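Local coordinates for Lin1840 protein (Listeria innocua serovar 6a, PDB 4ZOC) that probably hydrolyses terminal, non-reducing beta-D-glucosyl residues with release of beta-D-glucose and is involved in beta-1,2-glucan metabolism, at residues A[102-107]-A[549-554]; A[191-196]-A[254-259]; A[211-216]-A[690-695]. The protein carries 2 engineered substitutions. All coordinates share one frame; numbering follows the deposited sequence.

Contact 1. Residues A[102-107]-A[549-554]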
loop_
_atom_site.group_PDB
_atom_site.type_symbol
_atom_site.label_atom_id
_atom_site.label_comp_id
_atom_site.label_asym_id
_atom_site.label_seq_id
_atom_site.Cartn_x
_atom_site.Cartn_y
_atom_site.Cartn_z
ATOM N N ILE A 102 23.312 -8.921 -9.056
ATOM C CA ILE A 102 22.049 -8.163 -9.343
ATOM C C ILE A 102 22.049 -6.803 -8.671
ATOM O O ILE A 102 22.701 -6.627 -7.662
ATOM C CB ILE A 102 20.768 -8.935 -8.961
ATOM C CG1 ILE A 102 20.735 -9.368 -7.475
ATOM C CG2 ILE A 102 20.550 -10.076 -9.900
ATOM C CD1 ILE A 102 19.374 -9.800 -6.982
ATOM N N PRO A 103 21.350 -5.805 -9.264
ATOM C CA PRO A 103 21.455 -4.499 -8.659
ATOM C C PRO A 103 21.121 -4.388 -7.148
ATOM O O PRO A 103 21.746 -3.577 -6.471
ATOM C CB PRO A 103 20.541 -3.658 -9.550
ATOM C CG PRO A 103 20.741 -4.290 -10.893
ATOM C CD PRO A 103 20.794 -5.731 -10.608
ATOM N N LEU A 104 20.126 -5.138 -6.663
ATOM C CA LEU A 104 19.716 -5.065 -5.244
ATOM C C LEU A 104 20.923 -5.482 -4.393
ATOM O O LEU A 104 21.163 -4.915 -3.367
ATOM C CB LEU A 104 18.502 -5.949 -5.025
ATOM C CG LEU A 104 17.877 -5.749 -3.637
ATOM C CD1 LEU A 104 17.678 -4.289 -3.248
ATOM C CD2 LEU A 104 16.622 -6.545 -3.496
ATOM N N ALA A 105 21.688 -6.467 -4.857
ATOM C CA ALA A 105 22.937 -6.886 -4.181
ATOM C C ALA A 105 23.977 -5.755 -4.248
ATOM O O ALA A 105 24.657 -5.426 -3.267
ATOM C CB ALA A 105 23.469 -8.136 -4.783
ATOM N N LEU A 106 24.107 -5.132 -5.407
ATOM C CA LEU A 106 25.048 -4.037 -5.527
ATOM C C LEU A 106 24.672 -2.923 -4.530
ATOM O O LEU A 106 25.502 -2.207 -4.076
ATOM C CB LEU A 106 25.170 -3.510 -6.964
ATOM C CG LEU A 106 25.683 -4.512 -7.999
ATOM C CD1 LEU A 106 25.665 -3.957 -9.400
ATOM C CD2 LEU A 106 27.060 -4.986 -7.622
ATOM N N GLY A 107 23.407 -2.713 -4.281
ATOM C CA GLY A 107 22.924 -1.688 -3.343
ATOM C C GLY A 107 23.537 -2.062 -1.973
ATOM O O GLY A 107 24.079 -1.227 -1.267
ATOM N N LYS A 549 25.689 -4.585 3.572
ATOM C CA LYS A 549 24.674 -4.105 4.541
ATOM C C LYS A 549 23.381 -4.110 3.767
ATOM O O LYS A 549 23.351 -3.916 2.534
ATOM C CB LYS A 549 24.904 -2.666 5.029
ATOM C CG LYS A 549 26.249 -2.406 5.688
ATOM C CD LYS A 549 26.497 -3.247 6.942
ATOM C CE LYS A 549 27.640 -2.618 7.723
ATOM N NZ LYS A 549 27.984 -3.341 9.015
ATOM N N LEU A 550 22.304 -4.431 4.432
ATOM C CA LEU A 550 21.019 -4.461 3.732
ATOM C C LEU A 550 20.658 -3.089 3.172
ATOM O O LEU A 550 20.687 -2.104 3.915
ATOM C CB LEU A 550 19.921 -5.019 4.656
ATOM C CG LEU A 550 20.008 -6.506 4.995
ATOM C CD1 LEU A 550 18.786 -6.776 5.934
ATOM C CD2 LEU A 550 20.024 -7.469 3.830
ATOM N N SER A 551 20.320 -3.063 1.878
ATOM C CA SER A 551 19.766 -1.838 1.262
ATOM C C SER A 551 18.225 -1.864 1.146
ATOM O O SER A 551 17.573 -0.871 0.661
ATOM C CB SER A 551 20.475 -1.636 -0.066
ATOM O OG SER A 551 19.983 -2.579 -0.952
ATOM N N MET A 552 17.624 -2.975 1.621
ATOM C CA MET A 552 16.182 -3.125 1.719
ATOM C C MET A 552 15.841 -3.951 2.965
ATOM O O MET A 552 16.481 -4.960 3.250
ATOM C CB MET A 552 15.637 -3.720 0.452
ATOM C CG MET A 552 14.136 -3.597 0.293
ATOM S SD MET A 552 13.552 -4.187 -1.309
ATOM C CE MET A 552 11.865 -3.577 -1.202
ATOM N N SER A 553 14.790 -3.545 3.653
ATOM C CA SER A 553 14.341 -4.187 4.898
ATOM C C SER A 553 13.822 -5.579 4.628
ATOM O O SER A 553 13.200 -5.834 3.573
ATOM C CB SER A 553 13.208 -3.314 5.503
ATOM O OG SER A 553 13.700 -2.051 5.916
ATOM N N PHE A 554 14.123 -6.516 5.536
ATOM C CA PHE A 554 13.602 -7.889 5.471
ATOM C C PHE A 554 12.395 -7.975 6.417
ATOM O O PHE A 554 12.563 -7.924 7.629
ATOM C CB PHE A 554 14.695 -8.891 5.875
ATOM C CG PHE A 554 15.562 -9.319 4.702
ATOM C CD1 PHE A 554 16.060 -8.388 3.827
ATOM C CD2 PHE A 554 15.785 -10.654 4.429
ATOM C CE1 PHE A 554 16.780 -8.761 2.715
ATOM C CE2 PHE A 554 16.531 -11.060 3.317
ATOM C CZ PHE A 554 17.057 -10.072 2.487
#
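Ser551 OG is the polar atom wedged against the helix that starts at Pro103, yet its hydrogen bond goes to a third partner, Thr154 O. Across the contact the same oxygen lies 3.6 Å from Leu104 O, a separation that amounts to polar neighbours packed side by side rather than a bond. Its chi1 of 74° sets OG between the backbone N and the carbonyl carbon, turned to the Leu104 side of the helix, while CB itself faces Gly107. There the helix offers bare backbone, and Ser551 CB settles 3.6 Å from Gly107 C and 3.8 Å from Gly107 O. This is also where the two segments run closest, with Gly107 CA and Ser551 CA 5.6 Å apart.

One turn earlier, Leu104 reaches over with a single branch. Its CG is anti to the backbone N (chi1 -170°), and that swing brings CD1 to 3.7 Å from Ser551 OG, so a methyl lies alongside the hydroxyl. The same methyl touches Met552 CB at 4.3 Å, an apolar contact at the root of the methionine; beyond CB the extended Met552 chain runs past the Leu104 methyls and carries CE away. Packing is therefore shared among a leucine methyl, the CB atoms of Ser551 and Met552, the serine hydroxyl and helix backbone, all of it buried.

Several bonds outside the contact hold the 549-554 loop in place: Lys549 pairs with Glu640 of strand 638-648, and Ser553 N donates to Glu156 OE1. Helix 103-108, within the family 3 N-terminal domain, is backed by helix 112-128 under Leu106 and by helix 361-374 beside Ala105, whereas the loop opposite belongs to the C-terminal domain, following helix 532-541 and preceding strand 607-611 in sequence.

Contact 2. Residues A[191-196]-A[254-259]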
loop_
_atom_site.group_PDB
_atom_site.type_symbol
_atom_site.label_atom_id
_atom_site.label_comp_id
_atom_site.label_asym_id
_atom_site.label_seq_id
_atom_site.Cartn_x
_atom_site.Cartn_y
_atom_site.Cartn_z
ATOM N N LYS A 191 15.763 4.487 -16.107
ATOM C CA LYS A 191 14.411 3.950 -16.203
ATOM C C LYS A 191 13.922 3.711 -14.733
ATOM O O LYS A 191 14.778 3.669 -13.802
ATOM C CB LYS A 191 14.345 2.661 -17.062
ATOM C CG LYS A 191 15.054 1.492 -16.429
ATOM C CD LYS A 191 15.219 0.361 -17.417
ATOM C CE LYS A 191 15.640 -0.938 -16.804
ATOM N NZ LYS A 191 15.859 -1.957 -17.818
ATOM N N HIS A 192 12.624 3.639 -14.522
ATOM C CA HIS A 192 11.526 3.823 -15.444
ATOM C C HIS A 192 10.785 5.068 -14.952
ATOM O O HIS A 192 10.302 5.117 -13.816
ATOM C CB HIS A 192 10.524 2.604 -15.419
ATOM C CG HIS A 192 11.160 1.290 -15.723
ATOM N ND1 HIS A 192 11.755 0.514 -14.748
ATOM C CD2 HIS A 192 11.263 0.582 -16.887
ATOM C CE1 HIS A 192 12.250 -0.589 -15.314
ATOM N NE2 HIS A 192 11.940 -0.573 -16.601
ATOM N N PHE A 193 10.691 6.071 -15.799
ATOM C CA PHE A 193 10.179 7.368 -15.361
ATOM C C PHE A 193 8.652 7.297 -15.333
ATOM O O PHE A 193 8.044 7.191 -16.401
ATOM C CB PHE A 193 10.721 8.506 -16.277
ATOM C CG PHE A 193 10.737 9.854 -15.626
ATOM C CD1 PHE A 193 11.709 10.179 -14.680
ATOM C CD2 PHE A 193 9.758 10.795 -15.952
ATOM C CE1 PHE A 193 11.747 11.440 -14.083
ATOM C CE2 PHE A 193 9.783 12.056 -15.380
ATOM C CZ PHE A 193 10.752 12.362 -14.418
ATOM N N ALA A 194 7.954 7.302 -14.165
ATOM C CA ALA A 194 8.461 7.383 -12.811
ATOM C C ALA A 194 7.618 6.587 -11.882
ATOM O O ALA A 194 6.454 6.393 -12.165
ATOM C CB ALA A 194 8.410 8.821 -12.254
ATOM N N ALA A 195 8.254 6.143 -10.786
ATOM C CA ALA A 195 7.603 5.671 -9.572
ATOM C C ALA A 195 7.006 4.258 -9.735
ATOM O O ALA A 195 6.144 3.837 -8.989
ATOM C CB ALA A 195 6.561 6.631 -9.093
ATOM N N TYR A 196 7.551 3.512 -10.699
ATOM C CA TYR A 196 7.039 2.213 -11.054
ATOM C C TYR A 196 7.073 1.203 -9.864
ATOM O O TYR A 196 6.295 0.269 -9.801
ATOM C CB TYR A 196 7.911 1.740 -12.257
ATOM C CG TYR A 196 7.707 0.424 -12.909
ATOM C CD1 TYR A 196 6.470 -0.182 -13.032
ATOM C CD2 TYR A 196 8.785 -0.216 -13.453
ATOM C CE1 TYR A 196 6.305 -1.440 -13.653
ATOM C CE2 TYR A 196 8.598 -1.397 -14.156
ATOM C CZ TYR A 196 7.398 -2.044 -14.206
ATOM O OH TYR A 196 7.258 -3.250 -14.845
ATOM N N ARG A 254 6.840 16.449 -20.078
ATOM C CA ARG A 254 7.108 17.828 -20.558
ATOM C C ARG A 254 7.438 18.775 -19.379
ATOM O O ARG A 254 8.493 19.361 -19.358
ATOM C CB ARG A 254 5.940 18.392 -21.381
ATOM C CG ARG A 254 5.616 17.681 -22.647
ATOM C CD ARG A 254 6.647 17.981 -23.701
ATOM N NE ARG A 254 6.296 17.362 -24.964
ATOM C CZ ARG A 254 7.000 17.468 -26.073
ATOM N NH1 ARG A 254 8.173 18.095 -26.027
ATOM N NH2 ARG A 254 6.572 16.843 -27.158
ATOM N N ASP A 255 6.561 18.935 -18.392
ATOM C CA ASP A 255 6.832 19.896 -17.300
ATOM C C ASP A 255 7.961 19.484 -16.372
ATOM O O ASP A 255 8.849 20.262 -16.087
ATOM C CB ASP A 255 5.542 20.169 -16.510
ATOM C CG ASP A 255 4.420 20.739 -17.325
ATOM O OD1 ASP A 255 4.510 20.990 -18.476
ATOM O OD2 ASP A 255 3.402 21.064 -16.762
ATOM N N VAL A 256 7.923 18.231 -15.874
ATOM C CA VAL A 256 8.904 17.756 -14.884
ATOM C C VAL A 256 10.218 17.332 -15.550
ATOM O O VAL A 256 11.289 17.860 -15.224
ATOM C CB VAL A 256 8.319 16.659 -13.983
ATOM C CG1 VAL A 256 9.357 16.177 -12.967
ATOM C CG2 VAL A 256 7.029 17.173 -13.265
ATOM N N LEU A 257 10.157 16.339 -16.468
ATOM C CA LEU A 257 11.416 15.808 -17.034
ATOM C C LEU A 257 12.115 16.786 -17.936
ATOM O O LEU A 257 13.254 17.143 -17.713
ATOM C CB LEU A 257 11.074 14.554 -17.826
ATOM C CG LEU A 257 12.213 13.879 -18.601
ATOM C CD1 LEU A 257 13.217 13.384 -17.597
ATOM C CD2 LEU A 257 11.669 12.736 -19.462
ATOM N N ARG A 258 11.422 17.327 -18.907
ATOM C CA ARG A 258 12.108 18.250 -19.873
ATOM C C ARG A 258 12.240 19.639 -19.330
ATOM O O ARG A 258 13.243 20.300 -19.600
ATOM C CB ARG A 258 11.488 18.246 -21.278
ATOM C CG ARG A 258 11.597 16.854 -21.883
ATOM C CD ARG A 258 11.367 16.945 -23.358
ATOM N NE ARG A 258 11.219 15.650 -23.999
ATOM C CZ ARG A 258 12.254 14.929 -24.366
ATOM N NH1 ARG A 258 13.444 15.416 -24.184
ATOM N NH2 ARG A 258 12.080 13.794 -24.998
ATOM N N GLY A 259 11.286 20.046 -18.519
ATOM C CA GLY A 259 11.262 21.417 -17.962
ATOM C C GLY A 259 12.126 21.533 -16.746
ATOM O O GLY A 259 13.257 22.054 -16.809
#
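In the TIM barrel of the family 3 N-terminal domain, Phe193 at the end of strand 187-193 points outward into the layer of surrounding helices and meets Leu257 and Val256 of helix 250-260. The two backbones stay well apart, 8.7 Å between Phe193 CA and Leu257 CA, so the gap is bridged by side chains.

Leu257 does most of the touching. Its CD1 sits over one face of the phenyl ring, 4.2 Å from the Phe193 ring centroid and 13° off the ring normal, which is CH-pi geometry. Lower on the same side chain, Leu257 CB comes to 3.7 Å from Phe193 CE2. The ring gets there because CG of Phe193 is anti to the backbone N (chi1 -156°), which carries the aromatic group out toward the helix. Val256 arrives differently: its CG1 meets the ring at the edge, near the ring plane, 4.3 Å from Phe193 CZ. On the opposite face from Leu257, toward the rim, lies the methyl of Ala194, the residue that follows Phe193 through a cis peptide.

Helix 250-260 belongs to the crossover between strands 233-236 and 266-268, the barrel strands that come next after 187-193, so Phe193 packs on the helix of a neighbouring beta-alpha unit. Strand 233-236 lies beside 187-193 and adds Val234 to the Phe193 surroundings, while Leu252 and Asn253 add an earlier turn of the helix. Within 254-259 the helix widens into a pi-type turn, marked by a weak 3.0 Å bond from Gly259 N to Arg254 O. The far flank of this turn is tied down by Arg258, which forms a salt bridge with Asp299 and also reaches Gly265 O and Gly297 O.

Contact 3. Residues A[211-216]-A[690-695]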
loop_
_atom_site.group_PDB
_atom_site.type_symbol
_atom_site.label_atom_id
_atom_site.label_comp_id
_atom_site.label_asym_id
_atom_site.label_seq_id
_atom_site.Cartn_x
_atom_site.Cartn_y
_atom_site.Cartn_z
ATOM N N SER A 211 0.939 11.104 -3.338
ATOM C CA SER A 211 0.815 12.557 -3.460
ATOM C C SER A 211 2.003 13.111 -4.340
ATOM O O SER A 211 3.077 12.553 -4.399
ATOM C CB SER A 211 0.734 13.248 -2.119
ATOM O OG SER A 211 2.025 13.325 -1.486
ATOM N N THR A 212 1.732 14.198 -5.026
ATOM C CA THR A 212 2.774 14.928 -5.759
ATOM C C THR A 212 3.981 15.220 -4.887
ATOM O O THR A 212 5.140 14.980 -5.268
ATOM C CB THR A 212 2.213 16.158 -6.400
ATOM O OG1 THR A 212 0.963 15.856 -7.092
ATOM C CG2 THR A 212 3.238 16.678 -7.402
ATOM N N ARG A 213 3.719 15.622 -3.639
ATOM C CA ARG A 213 4.802 15.947 -2.721
ATOM C C ARG A 213 5.650 14.716 -2.458
ATOM O O ARG A 213 6.865 14.808 -2.415
ATOM C CB ARG A 213 4.280 16.489 -1.376
ATOM C CG ARG A 213 5.416 16.936 -0.414
ATOM C CD ARG A 213 4.878 17.286 0.992
ATOM N NE ARG A 213 3.959 16.201 1.405
ATOM C CZ ARG A 213 4.362 14.971 1.749
ATOM N NH1 ARG A 213 5.667 14.679 1.777
ATOM N NH2 ARG A 213 3.459 13.962 2.012
ATOM N N GLU A 214 4.986 13.561 -2.243
ATOM C CA GLU A 214 5.767 12.330 -1.982
ATOM C C GLU A 214 6.542 11.867 -3.257
ATOM O O GLU A 214 7.698 11.427 -3.195
ATOM C CB GLU A 214 4.860 11.176 -1.539
ATOM C CG GLU A 214 4.772 11.184 -0.030
ATOM C CD GLU A 214 6.121 10.961 0.642
ATOM O OE1 GLU A 214 6.537 11.905 1.455
ATOM O OE2 GLU A 214 6.711 9.876 0.330
ATOM N N LEU A 215 5.911 12.005 -4.397
ATOM C CA LEU A 215 6.639 11.797 -5.679
ATOM C C LEU A 215 7.927 12.591 -5.747
ATOM O O LEU A 215 9.050 12.088 -5.927
ATOM C CB LEU A 215 5.700 12.121 -6.849
ATOM C CG LEU A 215 6.369 11.948 -8.232
ATOM C CD1 LEU A 215 6.638 10.486 -8.567
ATOM C CD2 LEU A 215 5.320 12.470 -9.217
ATOM N N TYR A 216 7.817 13.893 -5.488
ATOM C CA TYR A 216 9.058 14.717 -5.460
ATOM C C TYR A 216 10.033 14.342 -4.358
ATOM O O TYR A 216 11.281 14.376 -4.548
ATOM C CB TYR A 216 8.721 16.205 -5.290
ATOM C CG TYR A 216 8.355 16.940 -6.581
ATOM C CD1 TYR A 216 7.113 16.943 -7.075
ATOM C CD2 TYR A 216 9.364 17.595 -7.329
ATOM C CE1 TYR A 216 6.805 17.594 -8.267
ATOM C CE2 TYR A 216 9.058 18.243 -8.504
ATOM C CZ TYR A 216 7.776 18.274 -8.963
ATOM O OH TYR A 216 7.448 18.927 -10.142
ATOM N N HIS A 690 4.210 21.706 1.727
ATOM C CA HIS A 690 2.852 21.396 1.196
ATOM C C HIS A 690 2.633 22.082 -0.133
ATOM O O HIS A 690 1.837 21.577 -0.943
ATOM C CB HIS A 690 1.742 21.769 2.195
ATOM C CG HIS A 690 1.314 23.169 2.084
ATOM N ND1 HIS A 690 2.107 24.222 2.513
ATOM C CD2 HIS A 690 0.232 23.719 1.493
ATOM C CE1 HIS A 690 1.506 25.364 2.225
ATOM N NE2 HIS A 690 0.365 25.086 1.611
ATOM N N GLN A 691 3.326 23.199 -0.377
ATOM C CA GLN A 691 3.286 23.907 -1.679
ATOM C C GLN A 691 4.211 23.359 -2.751
ATOM O O GLN A 691 4.271 23.941 -3.853
ATOM C CB GLN A 691 3.647 25.411 -1.474
ATOM C CG GLN A 691 2.604 26.349 -1.995
ATOM C CD GLN A 691 2.621 27.685 -1.273
ATOM O OE1 GLN A 691 3.095 27.785 -0.144
ATOM N NE2 GLN A 691 2.093 28.711 -1.922
ATOM N N LEU A 692 4.949 22.280 -2.478
ATOM C CA LEU A 692 5.942 21.722 -3.435
ATOM C C LEU A 692 7.204 22.596 -3.630
ATOM O O LEU A 692 8.002 22.411 -4.575
ATOM C CB LEU A 692 5.298 21.343 -4.764
ATOM C CG LEU A 692 4.053 20.484 -4.613
ATOM C CD1 LEU A 692 3.491 20.134 -5.991
ATOM C CD2 LEU A 692 4.292 19.218 -3.819
ATOM N N GLU A 693 7.433 23.506 -2.700
ATOM C CA GLU A 693 8.666 24.232 -2.710
ATOM C C GLU A 693 9.707 23.406 -1.941
ATOM O O GLU A 693 9.402 22.801 -0.894
ATOM C CB GLU A 693 8.488 25.558 -1.972
ATOM C CG GLU A 693 7.403 26.487 -2.521
ATOM C CD GLU A 693 7.158 27.657 -1.586
ATOM O OE1 GLU A 693 7.121 27.526 -0.353
ATOM O OE2 GLU A 693 7.062 28.779 -2.063
ATOM N N LYS A 694 10.922 23.378 -2.458
ATOM C CA LYS A 694 12.063 22.812 -1.751
ATOM C C LYS A 694 12.575 23.892 -0.768
ATOM O O LYS A 694 12.941 24.977 -1.217
ATOM C CB LYS A 694 13.119 22.467 -2.781
ATOM C CG LYS A 694 14.352 21.809 -2.204
ATOM C CD LYS A 694 13.998 20.407 -1.757
ATOM C CE LYS A 694 15.177 19.482 -1.718
ATOM N NZ LYS A 694 15.835 19.408 -3.039
ATOM N N VAL A 695 12.512 23.602 0.539
ATOM C CA VAL A 695 12.756 24.554 1.606
ATOM C C VAL A 695 13.687 24.055 2.623
ATOM O O VAL A 695 13.885 22.848 2.819
ATOM C CB VAL A 695 11.446 24.923 2.301
ATOM C CG1 VAL A 695 10.530 25.563 1.300
ATOM C CG2 VAL A 695 10.764 23.741 2.942
#
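With chi1 at -50°, Leu692 holds CG beside its backbone N and anti to the carbonyl carbon, and its extended chi2 spreads the two methyls over the first turn of helix 212-219. The backbone of Leu692 is in the left-handed helical region, in the tight loop that joins strands 687-688 and 694-695, so the leucine stands at the head of a hairpin of the fibronectin type III-like domain.

CD2 of Leu692 lands on helix backbone, 3.5 Å from Arg213 CA and 3.6 Å from Arg213 N, and it also lies 3.7 Å from Arg213 CB. The other branch, CD1, meets Thr212 CG2 at 3.7 Å; the two side chains cross at about a right angle, and the threonine offers its methyl arm, with CB just behind it.

The rest of Arg213 leaves this apolar patch. Its chain bends at chi3 (47°) and curls the guanidinium across the outside of the first turn toward Glu214, where NH1 makes a salt bridge and hydrogen bond of 2.9 Å to Glu214 OE1, which uses its anti lone pair and sits 20° out of the arginine's guanidinium plane. NH2 makes a salt bridge with Asp242 of the second subunit, whose carboxylate also receives Ser211. Ser211 OG in turn accepts from Glu214 N at 3.1 Å and so caps the helix.

Between the two segments, then, the chemistry is purely van der Waals, a leucine packed onto a helix start, while the charges and hydrogen bonds of Arg213 and Ser211 serve the helix itself and the second subunit.

How the contacts relate
Contacts 1 and 2 are core: every touching residue is buried, and contact 1 has its centre 9 Å from that of the chain. Contact 3, at 25 Å, is only partly buried and borders the second subunit. Contact 2 stays inside the barrel domain, whereas contacts 1 and 3 tie that domain to the C-terminal and fibronectin-like domains respectively. Contacts 2 and 3 meet directly through Val256 CG2 and Tyr216 OH, 3.6 Å apart, and through Ala195 and Leu215; contact 1 touches neither. Chemically, contact 1 sets a buried serine against a leucine methyl and helix backbone, contact 2 relies on an aromatic face, and contact 3 sets a lone leucine beside charged groups.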